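PDB 7KWD: alkaline phosphatase from Thermus thermophilus, which probably hydrolyses phosphate monoesters at alkaline pH as a homodimeric metalloenzyme that uses zinc and magnesium ions. Local coordinates for residues A[33-39]-A[463-468]; A[43-47]-A[293-297]; A[101-107]-A[456-462]; A[148-152]-A[267-271]; A[311-317]-A[438-444]. All coordinates share one frame. Numbering follows the deposited sequence.

Contact 1: residues A[33-39]-A[463-468]; sequences SLGRRYR and LMGEAL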
# COMPACT_ATOMS: atom_id res chain seq x y z
N SER A 33 -18.02 10.34 13.32
CA SER A 33 -18.98 9.65 14.16
C SER A 33 -19.71 8.59 13.36
O SER A 33 -19.92 8.73 12.15
CB SER A 33 -20.03 10.65 14.70
OG SER A 33 -19.45 11.48 15.70
N LEU A 34 -20.08 7.51 14.06
CA LEU A 34 -20.99 6.53 13.49
C LEU A 34 -22.39 7.09 13.31
O LEU A 34 -23.05 6.83 12.30
CB LEU A 34 -21.06 5.30 14.38
CG LEU A 34 -19.84 4.38 14.48
CD1 LEU A 34 -20.13 3.30 15.54
CD2 LEU A 34 -19.51 3.76 13.11
N GLY A 35 -22.87 7.83 14.29
CA GLY A 35 -24.26 8.26 14.28
C GLY A 35 -25.28 7.16 14.50
O GLY A 35 -26.45 7.37 14.23
N ARG A 36 -24.85 5.99 14.98
CA ARG A 36 -25.72 4.85 15.24
C ARG A 36 -25.25 4.20 16.54
O ARG A 36 -24.10 4.33 16.94
CB ARG A 36 -25.68 3.77 14.15
CG ARG A 36 -26.14 4.21 12.79
CD ARG A 36 -27.65 4.46 12.74
NE ARG A 36 -28.03 5.05 11.45
CZ ARG A 36 -29.27 5.40 11.10
NH1 ARG A 36 -30.28 5.22 11.95
NH2 ARG A 36 -29.51 5.92 9.90
N ARG A 37 -26.16 3.48 17.18
CA ARG A 37 -25.86 2.72 18.38
C ARG A 37 -26.17 1.26 18.13
O ARG A 37 -26.97 0.92 17.26
CB ARG A 37 -26.63 3.24 19.56
CG ARG A 37 -26.17 4.61 20.00
CD ARG A 37 -27.36 5.38 20.52
NE ARG A 37 -27.20 6.84 20.61
CZ ARG A 37 -27.20 7.53 21.75
NH1 ARG A 37 -27.30 6.89 22.91
NH2 ARG A 37 -27.09 8.84 21.73
N TYR A 38 -25.49 0.39 18.89
CA TYR A 38 -25.53 -1.04 18.67
C TYR A 38 -25.48 -1.71 20.03
O TYR A 38 -25.05 -1.12 21.01
CB TYR A 38 -24.35 -1.50 17.80
CG TYR A 38 -24.34 -0.89 16.43
CD1 TYR A 38 -25.02 -1.47 15.38
CD2 TYR A 38 -23.64 0.28 16.20
CE1 TYR A 38 -24.99 -0.89 14.11
CE2 TYR A 38 -23.62 0.88 14.96
CZ TYR A 38 -24.29 0.29 13.91
OH TYR A 38 -24.26 0.89 12.68
N ARG A 39 -25.95 -2.97 20.05
CA ARG A 39 -25.82 -3.82 21.23
C ARG A 39 -24.63 -4.75 21.16
O ARG A 39 -24.08 -5.12 22.20
CB ARG A 39 -27.09 -4.67 21.44
CG ARG A 39 -27.28 -5.09 22.94
CD ARG A 39 -28.48 -6.03 23.21
NE ARG A 39 -28.52 -7.07 22.20
CZ ARG A 39 -28.59 -8.37 22.42
NH1 ARG A 39 -28.67 -8.84 23.66
NH2 ARG A 39 -28.59 -9.21 21.37
N LEU A 463 -14.73 4.73 17.86
CA LEU A 463 -15.84 4.10 17.17
C LEU A 463 -16.44 2.97 17.99
O LEU A 463 -17.67 2.81 18.04
CB LEU A 463 -15.39 3.57 15.82
CG LEU A 463 -14.84 4.58 14.82
CD1 LEU A 463 -14.27 3.80 13.64
CD2 LEU A 463 -15.90 5.52 14.42
N MET A 464 -15.60 2.15 18.60
CA MET A 464 -16.13 1.08 19.44
C MET A 464 -16.92 1.65 20.60
O MET A 464 -17.99 1.13 20.96
CB MET A 464 -15.00 0.19 19.95
CG MET A 464 -14.28 -0.52 18.85
SD MET A 464 -13.32 -1.93 19.42
CE MET A 464 -12.01 -1.16 20.35
N GLY A 465 -16.40 2.72 21.21
CA GLY A 465 -17.08 3.28 22.37
C GLY A 465 -18.40 3.93 21.99
O GLY A 465 -19.39 3.80 22.72
N GLU A 466 -18.44 4.65 20.88
CA GLU A 466 -19.68 5.22 20.39
C GLU A 466 -20.69 4.13 20.12
O GLU A 466 -21.83 4.20 20.58
CB GLU A 466 -19.47 6.03 19.12
CG GLU A 466 -20.81 6.42 18.48
CD GLU A 466 -20.67 7.35 17.27
OE1 GLU A 466 -19.55 7.47 16.69
OE2 GLU A 466 -21.71 7.94 16.87
N ALA A 467 -20.28 3.09 19.37
CA ALA A 467 -21.23 2.05 18.98
C ALA A 467 -21.96 1.49 20.18
O ALA A 467 -23.16 1.21 20.10
CB ALA A 467 -20.51 0.90 18.24
N LEU A 468 -21.26 1.29 21.31
CA LEU A 468 -21.86 0.58 22.44
C LEU A 468 -22.21 1.48 23.62
O LEU A 468 -22.73 0.99 24.62
CB LEU A 468 -20.91 -0.53 22.94
CG LEU A 468 -20.50 -1.58 21.91
CD1 LEU A 468 -19.60 -2.62 22.57
CD2 LEU A 468 -21.71 -2.20 21.32
O HOH W 1 -21.96 10.56 17.88
O HOH W 2 -23.94 6.96 18.03
O HOH W 3 -24.47 -1.06 24.23
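Ala467 lies at the apolar centre of this contact, where the loop 33-39 crosses the last turns of helix 459-468. Its methyl CB meets Leu34 CD1 at 3.6 Å and Tyr38 CD2 at 3.8 Å; so small a side chain lets the loop come down to a CA-CA distance of 4.7 Å between Arg37 and Ala467. Leu34 points at the helix and also reaches Leu463, CG to CD2 at 4.1 Å, while Leu468 CD2 lies 3.5 Å from Tyr38 O. Leu311 of the central sheet lies beneath Leu34, Tyr38 and Ala467, so the loop and helix cover that strand together. Farther out, Tyr38 N donates to Ala467 O (2.8 Å), a carbonyl near the helix end that also receives a CA-H...O contact from Arg37 CA at 3.5 Å. At the polar edge the carboxylate at the end of the extended Glu466 side chain spans two successive amides: Leu34 N to Glu466 OE1 at 2.7 Å and Gly35 N to Glu466 OE2 at 2.8 Å. Gly35 suits the turn, since its phi of 70° is easily reached without a side chain. A water donates to both Arg36 O (2.9 Å) and Glu466 OE2 (2.7 Å). The helix thus supplies acceptors to the amides of Leu34, Gly35 and Tyr38, in a segment without regular secondary structure just before strand 40-46.

Contact 2: residues A[43-47]-A[293-297]; sequences VFVYD and ADEVL. With MG (magnesium ion), chain D; ZN (zinc ion), chain E.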
# COMPACT_ATOMS: atom_id res chain seq x y z
N VAL A 43 -15.17 -7.25 16.00
CA VAL A 43 -13.98 -6.61 15.45
C VAL A 43 -13.14 -7.69 14.77
O VAL A 43 -12.66 -8.61 15.44
CB VAL A 43 -13.16 -5.87 16.53
CG1 VAL A 43 -11.99 -5.12 15.89
CG2 VAL A 43 -14.03 -4.90 17.37
N PHE A 44 -12.94 -7.57 13.47
CA PHE A 44 -12.24 -8.55 12.65
C PHE A 44 -10.92 -7.89 12.25
O PHE A 44 -10.90 -6.99 11.40
CB PHE A 44 -13.09 -8.97 11.45
CG PHE A 44 -12.54 -10.14 10.69
CD1 PHE A 44 -11.40 -10.80 11.05
CD2 PHE A 44 -13.19 -10.55 9.50
CE1 PHE A 44 -10.88 -11.84 10.32
CE2 PHE A 44 -12.69 -11.64 8.77
CZ PHE A 44 -11.53 -12.28 9.18
N VAL A 45 -9.83 -8.31 12.90
CA VAL A 45 -8.51 -7.76 12.62
C VAL A 45 -7.81 -8.64 11.59
O VAL A 45 -7.66 -9.85 11.80
CB VAL A 45 -7.66 -7.66 13.88
CG1 VAL A 45 -6.27 -7.11 13.53
CG2 VAL A 45 -8.36 -6.82 14.92
N TYR A 46 -7.39 -8.02 10.48
CA TYR A 46 -6.47 -8.63 9.52
C TYR A 46 -5.06 -8.18 9.92
O TYR A 46 -4.63 -7.08 9.60
CB TYR A 46 -6.81 -8.16 8.11
CG TYR A 46 -7.98 -8.84 7.40
CD1 TYR A 46 -9.27 -8.80 7.91
CD2 TYR A 46 -7.79 -9.43 6.15
CE1 TYR A 46 -10.32 -9.37 7.22
CE2 TYR A 46 -8.85 -9.98 5.44
CZ TYR A 46 -10.10 -9.95 5.98
OH TYR A 46 -11.15 -10.53 5.30
N ASP A 47 -4.32 -9.03 10.63
CA ASP A 47 -3.03 -8.64 11.14
C ASP A 47 -1.99 -8.61 10.02
O ASP A 47 -1.82 -9.59 9.30
CB ASP A 47 -2.57 -9.59 12.25
CG ASP A 47 -1.55 -8.97 13.12
OD1 ASP A 47 -0.52 -8.54 12.55
OD2 ASP A 47 -1.77 -8.87 14.36
N ALA A 293 -9.64 -15.79 5.81
CA ALA A 293 -10.36 -14.66 6.38
C ALA A 293 -11.61 -14.33 5.57
O ALA A 293 -12.65 -13.97 6.14
CB ALA A 293 -9.45 -13.43 6.41
N ASP A 294 -11.53 -14.48 4.24
CA ASP A 294 -12.67 -14.13 3.40
C ASP A 294 -13.85 -15.04 3.70
O ASP A 294 -15.00 -14.58 3.74
CB ASP A 294 -12.27 -14.19 1.92
CG ASP A 294 -13.03 -13.19 1.07
OD1 ASP A 294 -12.83 -11.96 1.27
OD2 ASP A 294 -13.81 -13.62 0.21
N GLU A 295 -13.59 -16.31 3.95
CA GLU A 295 -14.69 -17.20 4.33
C GLU A 295 -15.32 -16.75 5.63
O GLU A 295 -16.54 -16.87 5.83
CB GLU A 295 -14.20 -18.64 4.48
CG GLU A 295 -13.85 -19.30 3.16
CD GLU A 295 -13.38 -20.75 3.36
OE1 GLU A 295 -12.29 -21.10 2.84
OE2 GLU A 295 -14.09 -21.54 4.04
N VAL A 296 -14.49 -16.25 6.55
CA VAL A 296 -15.01 -15.76 7.83
C VAL A 296 -15.87 -14.53 7.62
O VAL A 296 -16.94 -14.38 8.23
CB VAL A 296 -13.85 -15.47 8.81
CG1 VAL A 296 -14.37 -14.76 10.07
CG2 VAL A 296 -13.12 -16.78 9.18
N LEU A 297 -15.41 -13.62 6.75
CA LEU A 297 -16.16 -12.41 6.42
C LEU A 297 -17.58 -12.74 6.01
O LEU A 297 -18.53 -12.07 6.43
CB LEU A 297 -15.45 -11.70 5.29
CG LEU A 297 -15.45 -10.20 5.15
CD1 LEU A 297 -15.20 -9.49 6.45
CD2 LEU A 297 -14.36 -9.90 4.09
MG MG D . -1.77 -10.32 15.95
ZN ZN E . 0.14 -6.95 13.92
O HOH W 4 -10.58 -11.45 2.82
O HOH W 5 -2.09 -11.52 17.67
O HOH W 6 -0.08 -9.84 16.80
O HOH W 7 -0.54 -11.68 14.52
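This is buried helix-on-sheet packing in the core of the alpha/beta fold: helix 283-306 packs along one face of the central sheet, nearly antiparallel to strand 40-46, with segment axes 10.7 Å apart at an angle of 164°. Two aromatic residues fill that gap. Phe44 points toward the helix, its CZ 3.6 Å from Ala293 CB, CE2 3.8 Å from Val296 CG1 and CD2 3.8 Å from Leu297 CD1. Ala293 is small enough to admit both rings, for Tyr46 CZ also stands 3.6 Å from Ala293 CB. Tyr46 OH donates to a water at 2.7 Å, which in turn donates to Asp294 OD1 at 2.8 Å; that carboxylate also accepts from the amides of Ala70 and Leu71. Next along the chain, Asp47 bridges two metals, with OD2 2.1 Å from magnesium and OD1 2.2 Å from zinc. Apolar packing thus seats Phe44 and Tyr46 against the helix, while the charged chemistry lies at the C-terminal side, where Asp47 meets the metals.

Contact 3: residues A[101-107]-A[456-462]; sequences AFSCGVK and DNTHVFR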
# COMPACT_ATOMS: atom_id res chain seq x y z
N ALA A 101 -3.78 0.89 20.57
CA ALA A 101 -4.44 2.04 19.97
C ALA A 101 -5.91 1.74 19.77
O ALA A 101 -6.78 2.56 20.10
CB ALA A 101 -3.77 2.40 18.64
N PHE A 102 -6.21 0.55 19.26
CA PHE A 102 -7.60 0.14 19.10
C PHE A 102 -8.32 0.06 20.45
O PHE A 102 -9.45 0.55 20.60
CB PHE A 102 -7.70 -1.22 18.42
CG PHE A 102 -7.21 -1.26 16.99
CD1 PHE A 102 -6.98 -0.11 16.27
CD2 PHE A 102 -7.01 -2.49 16.37
CE1 PHE A 102 -6.57 -0.17 14.95
CE2 PHE A 102 -6.59 -2.55 15.07
CZ PHE A 102 -6.37 -1.39 14.35
N SER A 103 -7.71 -0.64 21.42
CA SER A 103 -8.45 -1.05 22.61
C SER A 103 -8.40 -0.01 23.70
O SER A 103 -9.26 -0.03 24.58
CB SER A 103 -7.91 -2.37 23.17
OG SER A 103 -6.62 -2.17 23.69
N CYS A 104 -7.43 0.91 23.67
CA CYS A 104 -7.27 1.90 24.71
C CYS A 104 -7.40 3.33 24.22
O CYS A 104 -7.66 4.20 25.04
CB CYS A 104 -5.92 1.73 25.42
SG CYS A 104 -5.70 0.10 26.17
N GLY A 105 -7.30 3.59 22.91
CA GLY A 105 -7.50 4.91 22.35
C GLY A 105 -6.33 5.85 22.47
O GLY A 105 -6.50 7.06 22.27
N VAL A 106 -5.15 5.35 22.79
CA VAL A 106 -3.98 6.18 22.99
C VAL A 106 -2.78 5.47 22.39
O VAL A 106 -2.76 4.24 22.26
CB VAL A 106 -3.70 6.50 24.49
CG1 VAL A 106 -4.83 7.24 25.12
CG2 VAL A 106 -3.42 5.24 25.27
N LYS A 107 -1.79 6.25 22.00
CA LYS A 107 -0.54 5.71 21.47
C LYS A 107 0.29 5.22 22.64
O LYS A 107 0.37 5.88 23.68
CB LYS A 107 0.24 6.77 20.71
CG LYS A 107 -0.56 7.48 19.64
CD LYS A 107 -0.55 6.68 18.35
CE LYS A 107 -0.95 7.49 17.13
NZ LYS A 107 -1.22 6.59 15.95
N ASP A 456 -6.80 8.29 12.57
CA ASP A 456 -5.73 7.69 13.36
C ASP A 456 -6.20 6.35 13.88
O ASP A 456 -7.39 6.14 14.11
CB ASP A 456 -5.31 8.60 14.50
CG ASP A 456 -4.05 8.13 15.17
OD1 ASP A 456 -2.99 8.16 14.51
OD2 ASP A 456 -4.13 7.73 16.35
N ASN A 457 -5.25 5.42 14.09
CA ASN A 457 -5.69 4.12 14.57
C ASN A 457 -6.41 4.24 15.92
O ASN A 457 -7.31 3.44 16.22
CB ASN A 457 -4.53 3.11 14.58
CG ASN A 457 -3.32 3.53 15.42
OD1 ASN A 457 -3.25 4.61 16.03
ND2 ASN A 457 -2.34 2.65 15.44
N THR A 458 -6.09 5.28 16.70
CA THR A 458 -6.79 5.44 17.97
C THR A 458 -8.27 5.72 17.77
O THR A 458 -9.05 5.59 18.71
CB THR A 458 -6.21 6.58 18.81
OG1 THR A 458 -6.13 7.79 18.03
CG2 THR A 458 -4.82 6.19 19.31
N HIS A 459 -8.67 6.11 16.58
CA HIS A 459 -10.09 6.39 16.38
C HIS A 459 -10.92 5.12 16.42
O HIS A 459 -12.14 5.18 16.67
CB HIS A 459 -10.32 7.10 15.07
CG HIS A 459 -11.67 7.72 14.98
ND1 HIS A 459 -12.11 8.65 15.90
CD2 HIS A 459 -12.70 7.49 14.14
CE1 HIS A 459 -13.35 8.99 15.60
NE2 HIS A 459 -13.72 8.31 14.53
N VAL A 460 -10.30 3.96 16.19
CA VAL A 460 -11.06 2.73 16.30
C VAL A 460 -11.61 2.59 17.72
O VAL A 460 -12.76 2.15 17.91
CB VAL A 460 -10.21 1.53 15.88
CG1 VAL A 460 -10.94 0.29 16.31
CG2 VAL A 460 -9.97 1.60 14.38
N PHE A 461 -10.84 3.01 18.72
CA PHE A 461 -11.34 3.04 20.09
C PHE A 461 -12.59 3.90 20.22
O PHE A 461 -13.58 3.48 20.82
CB PHE A 461 -10.24 3.57 21.01
CG PHE A 461 -10.64 3.65 22.46
CD1 PHE A 461 -10.76 2.51 23.23
CD2 PHE A 461 -10.91 4.89 23.05
CE1 PHE A 461 -11.10 2.58 24.57
CE2 PHE A 461 -11.27 4.97 24.37
CZ PHE A 461 -11.36 3.81 25.14
N ARG A 462 -12.57 5.11 19.65
CA ARG A 462 -13.74 5.98 19.71
C ARG A 462 -14.95 5.38 19.01
O ARG A 462 -16.08 5.49 19.50
CB ARG A 462 -13.40 7.35 19.11
CG ARG A 462 -12.37 8.04 19.96
CD ARG A 462 -12.16 9.49 19.57
NE ARG A 462 -10.85 9.89 20.05
CZ ARG A 462 -9.76 9.77 19.31
NH1 ARG A 462 -9.85 9.31 18.07
NH2 ARG A 462 -8.59 10.11 19.82
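Lys107 NZ makes the strongest bonds here, donating to Asp456 OD1 at 2.8 Å in a salt bridge and to Asn457 OD1 at 2.8 Å; Tyr86 supplies a further carbonyl acceptor and a cation-pi partner. A long flexible lysine can reach back from the loop to this site. Asp456 also receives Thr458 OG1 (2.6 Å) and, in a capping bond, Thr458 N (3.2 Å) at its OD2, so the carboxylate that binds the lysine organises the type I turn leading into helix 459-468. Inward, the methyl of Ala101 leaves room for Asn457, CB to CG at 3.4 Å, and Thr458 CA makes a CA-H...O contact with Ala101 O at 3.6 Å. Gly105 ends helix 95-104 with a positive phi and lies against Phe461, CA to CB at 3.3 Å; a CB there would clash with the ring, one face of which covers the Cys104-Gly105 peptide. Phe102 CD1 packs on Val460 CB at 3.6 Å, and its ring extends towards Asp317, a zinc ligand. One end of the contact is thus ionic and the other aromatic, joining the C-terminal end of the helix that starts with Ser95, the predicted phosphoserine nucleophile, to the start of another.

Contact 4: residues A[148-152]-A[267-271]; sequences TPASF and LQVEA. With MG (magnesium ion), chain D.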
# COMPACT_ATOMS: atom_id res chain seq x y z
N THR A 148 -2.62 -9.36 19.88
CA THR A 148 -3.81 -8.68 19.37
C THR A 148 -5.03 -9.01 20.21
O THR A 148 -5.73 -8.08 20.65
CB THR A 148 -4.01 -9.05 17.89
OG1 THR A 148 -2.88 -8.59 17.14
CG2 THR A 148 -5.27 -8.39 17.38
N PRO A 149 -5.35 -10.26 20.49
CA PRO A 149 -6.45 -10.54 21.42
C PRO A 149 -6.17 -10.04 22.81
O PRO A 149 -7.05 -9.46 23.48
CB PRO A 149 -6.58 -12.08 21.38
CG PRO A 149 -5.31 -12.57 20.78
CD PRO A 149 -4.82 -11.48 19.86
N ALA A 150 -4.92 -10.23 23.28
CA ALA A 150 -4.66 -9.93 24.68
C ALA A 150 -4.78 -8.43 24.94
O ALA A 150 -5.25 -8.02 26.02
CB ALA A 150 -3.29 -10.45 25.09
N SER A 151 -4.37 -7.60 23.97
CA SER A 151 -4.40 -6.16 24.19
C SER A 151 -5.82 -5.65 24.37
O SER A 151 -6.00 -4.52 24.82
CB SER A 151 -3.75 -5.44 23.02
OG SER A 151 -4.60 -5.55 21.87
N PHE A 152 -6.82 -6.46 24.01
CA PHE A 152 -8.19 -6.03 24.16
C PHE A 152 -8.76 -6.31 25.54
O PHE A 152 -9.78 -5.70 25.89
CB PHE A 152 -9.11 -6.68 23.13
CG PHE A 152 -9.15 -5.94 21.83
CD1 PHE A 152 -7.99 -5.48 21.25
CD2 PHE A 152 -10.34 -5.67 21.21
CE1 PHE A 152 -8.01 -4.78 20.05
CE2 PHE A 152 -10.38 -4.96 20.03
CZ PHE A 152 -9.22 -4.53 19.44
N LEU A 267 -16.78 -9.46 20.25
CA LEU A 267 -15.98 -10.53 19.71
C LEU A 267 -14.84 -9.91 18.94
O LEU A 267 -15.05 -8.99 18.14
CB LEU A 267 -16.82 -11.43 18.80
CG LEU A 267 -16.14 -12.38 17.83
CD1 LEU A 267 -15.34 -13.37 18.68
CD2 LEU A 267 -17.17 -13.10 16.94
N GLN A 268 -13.63 -10.38 19.18
CA GLN A 268 -12.52 -10.13 18.28
C GLN A 268 -12.23 -11.41 17.52
O GLN A 268 -12.10 -12.49 18.11
CB GLN A 268 -11.26 -9.68 19.03
CG GLN A 268 -10.14 -9.25 18.06
CD GLN A 268 -8.76 -9.14 18.70
OE1 GLN A 268 -7.94 -10.05 18.61
NE2 GLN A 268 -8.48 -7.99 19.31
N VAL A 269 -12.21 -11.32 16.20
CA VAL A 269 -11.72 -12.38 15.33
C VAL A 269 -10.43 -11.87 14.73
O VAL A 269 -10.41 -10.77 14.19
CB VAL A 269 -12.73 -12.72 14.22
CG1 VAL A 269 -12.19 -13.87 13.34
CG2 VAL A 269 -14.08 -13.04 14.83
N GLU A 270 -9.37 -12.68 14.81
CA GLU A 270 -8.08 -12.28 14.28
C GLU A 270 -7.60 -13.26 13.22
O GLU A 270 -7.44 -14.46 13.49
CB GLU A 270 -7.00 -12.16 15.35
CG GLU A 270 -5.84 -11.29 14.78
CD GLU A 270 -4.55 -11.53 15.50
OE1 GLU A 270 -4.53 -12.43 16.37
OE2 GLU A 270 -3.59 -10.82 15.19
N ALA A 271 -7.39 -12.75 12.01
CA ALA A 271 -6.63 -13.46 10.99
C ALA A 271 -5.19 -13.04 11.23
O ALA A 271 -4.65 -12.16 10.57
CB ALA A 271 -7.10 -13.11 9.59
MG MG D . -1.77 -10.32 15.95
O HOH W 5 -2.09 -11.52 17.67
O HOH W 6 -0.08 -9.84 16.80
O HOH W 7 -0.54 -11.68 14.52
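Metal coordination comes first. Thr148 OG1 (2.4 Å) and Glu270 OE2 (2.0 Å) both bind the magnesium ion, and this shared ion explains why Thr148 OG1 and Glu270 OE2 stand only 3.0 Å apart without a hydrogen bond. Asp47 provides the third protein ligand and three waters fill the remaining positions. Oxygen ligands suit magnesium, and the anionic glutamate balances part of its charge. One metal-bound water, 2.1 Å from the ion, also accepts from Thr148 N at 3.1 Å and donates to Glu270 OE1 at 2.9 Å; Thr140 is a further partner of that same carboxylate oxygen. This is the octahedral magnesium site of the alkaline phosphatase family, placed at the C-terminal end of a strand of the central sheet, where segment 148-152 of helix 147-153 runs nearly antiparallel to segment 267-271 (159°, axes 9.4 Å apart). A second group consists of direct hydrogen bonds. Gln268, two residues before Glu270 and therefore pointing to the same side of the strand, donates from NE2 to Thr148 O at 3.1 Å; that carbonyl also accepts from Ser151 OG at 3.0 Å. Proline at position 149 brings no backbone N-H to the site. In the packing, one face of the Phe152 ring covers the amide of Gln268, CD1 to NE2 at 3.2 Å, while Pro149 CD lies 3.6 Å from Glu270 OE1.

Contact 5: residues A[311-317]-A[438-444]; sequences LLIVVSD and VMLLLYG. With ZN (zinc ion), chain E.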
# COMPACT_ATOMS: atom_id res chain seq x y z
N LEU A 311 -22.66 -4.30 15.08
CA LEU A 311 -21.72 -3.62 14.21
C LEU A 311 -20.50 -4.50 13.94
O LEU A 311 -19.93 -5.08 14.87
CB LEU A 311 -21.27 -2.30 14.83
CG LEU A 311 -20.12 -1.64 14.04
CD1 LEU A 311 -20.64 -1.17 12.68
CD2 LEU A 311 -19.55 -0.46 14.80
N LEU A 312 -20.09 -4.58 12.67
CA LEU A 312 -18.89 -5.29 12.29
C LEU A 312 -17.86 -4.28 11.84
O LEU A 312 -18.09 -3.51 10.90
CB LEU A 312 -19.16 -6.33 11.20
CG LEU A 312 -17.91 -6.86 10.52
CD1 LEU A 312 -17.02 -7.60 11.52
CD2 LEU A 312 -18.30 -7.71 9.35
N ILE A 313 -16.71 -4.28 12.52
CA ILE A 313 -15.55 -3.49 12.12
C ILE A 313 -14.51 -4.45 11.56
O ILE A 313 -14.12 -5.39 12.25
CB ILE A 313 -14.95 -2.70 13.31
CG1 ILE A 313 -15.97 -1.73 13.87
CG2 ILE A 313 -13.65 -2.00 12.87
CD1 ILE A 313 -15.43 -0.83 14.99
N VAL A 314 -14.05 -4.19 10.34
CA VAL A 314 -12.97 -4.96 9.70
C VAL A 314 -11.79 -4.02 9.51
O VAL A 314 -11.91 -2.98 8.86
CB VAL A 314 -13.42 -5.58 8.37
CG1 VAL A 314 -12.36 -6.51 7.83
CG2 VAL A 314 -14.70 -6.33 8.58
N VAL A 315 -10.64 -4.38 10.08
CA VAL A 315 -9.52 -3.46 10.14
C VAL A 315 -8.22 -4.24 10.07
O VAL A 315 -8.09 -5.33 10.64
CB VAL A 315 -9.58 -2.61 11.43
CG1 VAL A 315 -9.34 -3.49 12.64
CG2 VAL A 315 -8.59 -1.44 11.36
N SER A 316 -7.25 -3.66 9.38
CA SER A 316 -5.88 -4.13 9.47
C SER A 316 -5.16 -3.34 10.56
O SER A 316 -5.38 -2.13 10.70
CB SER A 316 -5.15 -3.97 8.14
OG SER A 316 -3.76 -4.23 8.33
N ASP A 317 -4.27 -4.02 11.32
CA ASP A 317 -3.55 -3.28 12.37
C ASP A 317 -2.28 -2.60 11.88
O ASP A 317 -1.80 -1.68 12.55
CB ASP A 317 -3.24 -4.19 13.57
CG ASP A 317 -2.25 -5.26 13.27
OD1 ASP A 317 -2.07 -5.68 12.10
OD2 ASP A 317 -1.64 -5.73 14.25
N VAL A 438 -3.54 1.69 6.42
CA VAL A 438 -4.17 0.43 6.05
C VAL A 438 -5.68 0.51 6.24
O VAL A 438 -6.24 1.50 6.70
CB VAL A 438 -3.58 -0.75 6.84
CG1 VAL A 438 -2.14 -0.98 6.40
CG2 VAL A 438 -3.67 -0.45 8.33
N MET A 439 -6.33 -0.59 5.86
CA MET A 439 -7.78 -0.67 5.72
C MET A 439 -8.53 -0.51 7.03
O MET A 439 -8.19 -1.11 8.05
CB MET A 439 -8.13 -2.02 5.13
CG MET A 439 -9.60 -2.36 5.09
SD MET A 439 -9.85 -4.01 4.42
CE MET A 439 -9.43 -5.04 5.75
N LEU A 440 -9.62 0.27 6.98
CA LEU A 440 -10.64 0.31 8.02
C LEU A 440 -12.00 0.29 7.34
O LEU A 440 -12.27 1.15 6.49
CB LEU A 440 -10.52 1.55 8.89
CG LEU A 440 -11.69 1.92 9.82
CD1 LEU A 440 -11.96 0.88 10.93
CD2 LEU A 440 -11.35 3.23 10.46
N LEU A 441 -12.85 -0.64 7.74
CA LEU A 441 -14.13 -0.88 7.06
C LEU A 441 -15.23 -1.14 8.08
O LEU A 441 -15.04 -1.90 9.02
CB LEU A 441 -14.01 -2.08 6.11
CG LEU A 441 -15.25 -2.83 5.60
CD1 LEU A 441 -15.94 -2.02 4.55
CD2 LEU A 441 -14.80 -4.15 5.00
N LEU A 442 -16.40 -0.55 7.83
CA LEU A 442 -17.55 -0.67 8.70
C LEU A 442 -18.69 -1.39 8.00
O LEU A 442 -19.08 -1.02 6.88
CB LEU A 442 -18.06 0.69 9.15
CG LEU A 442 -17.01 1.58 9.83
CD1 LEU A 442 -17.62 2.97 10.14
CD2 LEU A 442 -16.54 0.92 11.08
N TYR A 443 -19.24 -2.40 8.64
CA TYR A 443 -20.31 -3.19 8.03
C TYR A 443 -21.45 -3.21 9.03
O TYR A 443 -21.39 -3.89 10.06
CB TYR A 443 -19.85 -4.61 7.68
CG TYR A 443 -20.91 -5.38 6.94
CD1 TYR A 443 -21.90 -6.08 7.62
CD2 TYR A 443 -20.96 -5.38 5.56
CE1 TYR A 443 -22.90 -6.77 6.94
CE2 TYR A 443 -21.94 -6.07 4.88
CZ TYR A 443 -22.90 -6.77 5.58
OH TYR A 443 -23.87 -7.46 4.87
N GLY A 444 -22.48 -2.45 8.73
CA GLY A 444 -23.59 -2.32 9.65
C GLY A 444 -24.73 -1.59 8.99
O GLY A 444 -24.62 -1.06 7.88
ZN ZN E . 0.14 -6.95 13.92
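Most unusual here is an antiparallel pairing within a sheet whose central strands run parallel: strand 438-443 runs back along segment 311-316, the axes 4.7 Å apart at 174°. Leu312 and Tyr443 form one hydrogen-bonded pair (Leu312 N to Tyr443 O 3.0 Å, Tyr443 N to Leu312 O 2.8 Å), and Val314 with Leu441 another, N to O at 2.8 Å each way; Ser316 N donates to Met439 O at 3.0 Å. Between them sit the non-hydrogen-bonded pairs Ile313-Leu442 and Val315-Leu440, whose side chains share one face, with Ile313 CG1 3.9 Å from Leu442 CD2. The opposite face carries Val314, its CB 3.9 Å from Leu441 CD2, and Leu312, packed towards helix 283-306. Aliphatic residues suit strands buried on both faces. The hydrophobic ladder stops at Ser316; Asp317 OD2 binds zinc at 2.2 Å beside Asp47, Ser95 and His318, while OD1 accepts from Gly48 N. Backbone bonding and apolar faces thus hold the strand, leaving the Asp317 carboxylate to bind the metal.

Overall arrangement
From the N terminus, the loop 33-39 opens contact 1, which closes only at helix 459-468 and so encloses all the others. Contact 2 opens next on strand 40-46 and closes at helix 283-306, with contact 4, between helix 147-153 and strand 265-271, inside it. Contact 3 opens at helix 95-104 before contact 2 closes, so these two cross; it ends on the helix used by contact 1 and encloses contacts 4 and 5. Contact 5 follows contacts 2 and 4 in series. Strands 265-271, 40-46, 310-325 and 438-443 lie side by side, so contacts 2, 4 and 5 meet in one sheet, sharing magnesium between 2 and 4 and zinc between 2 and 5.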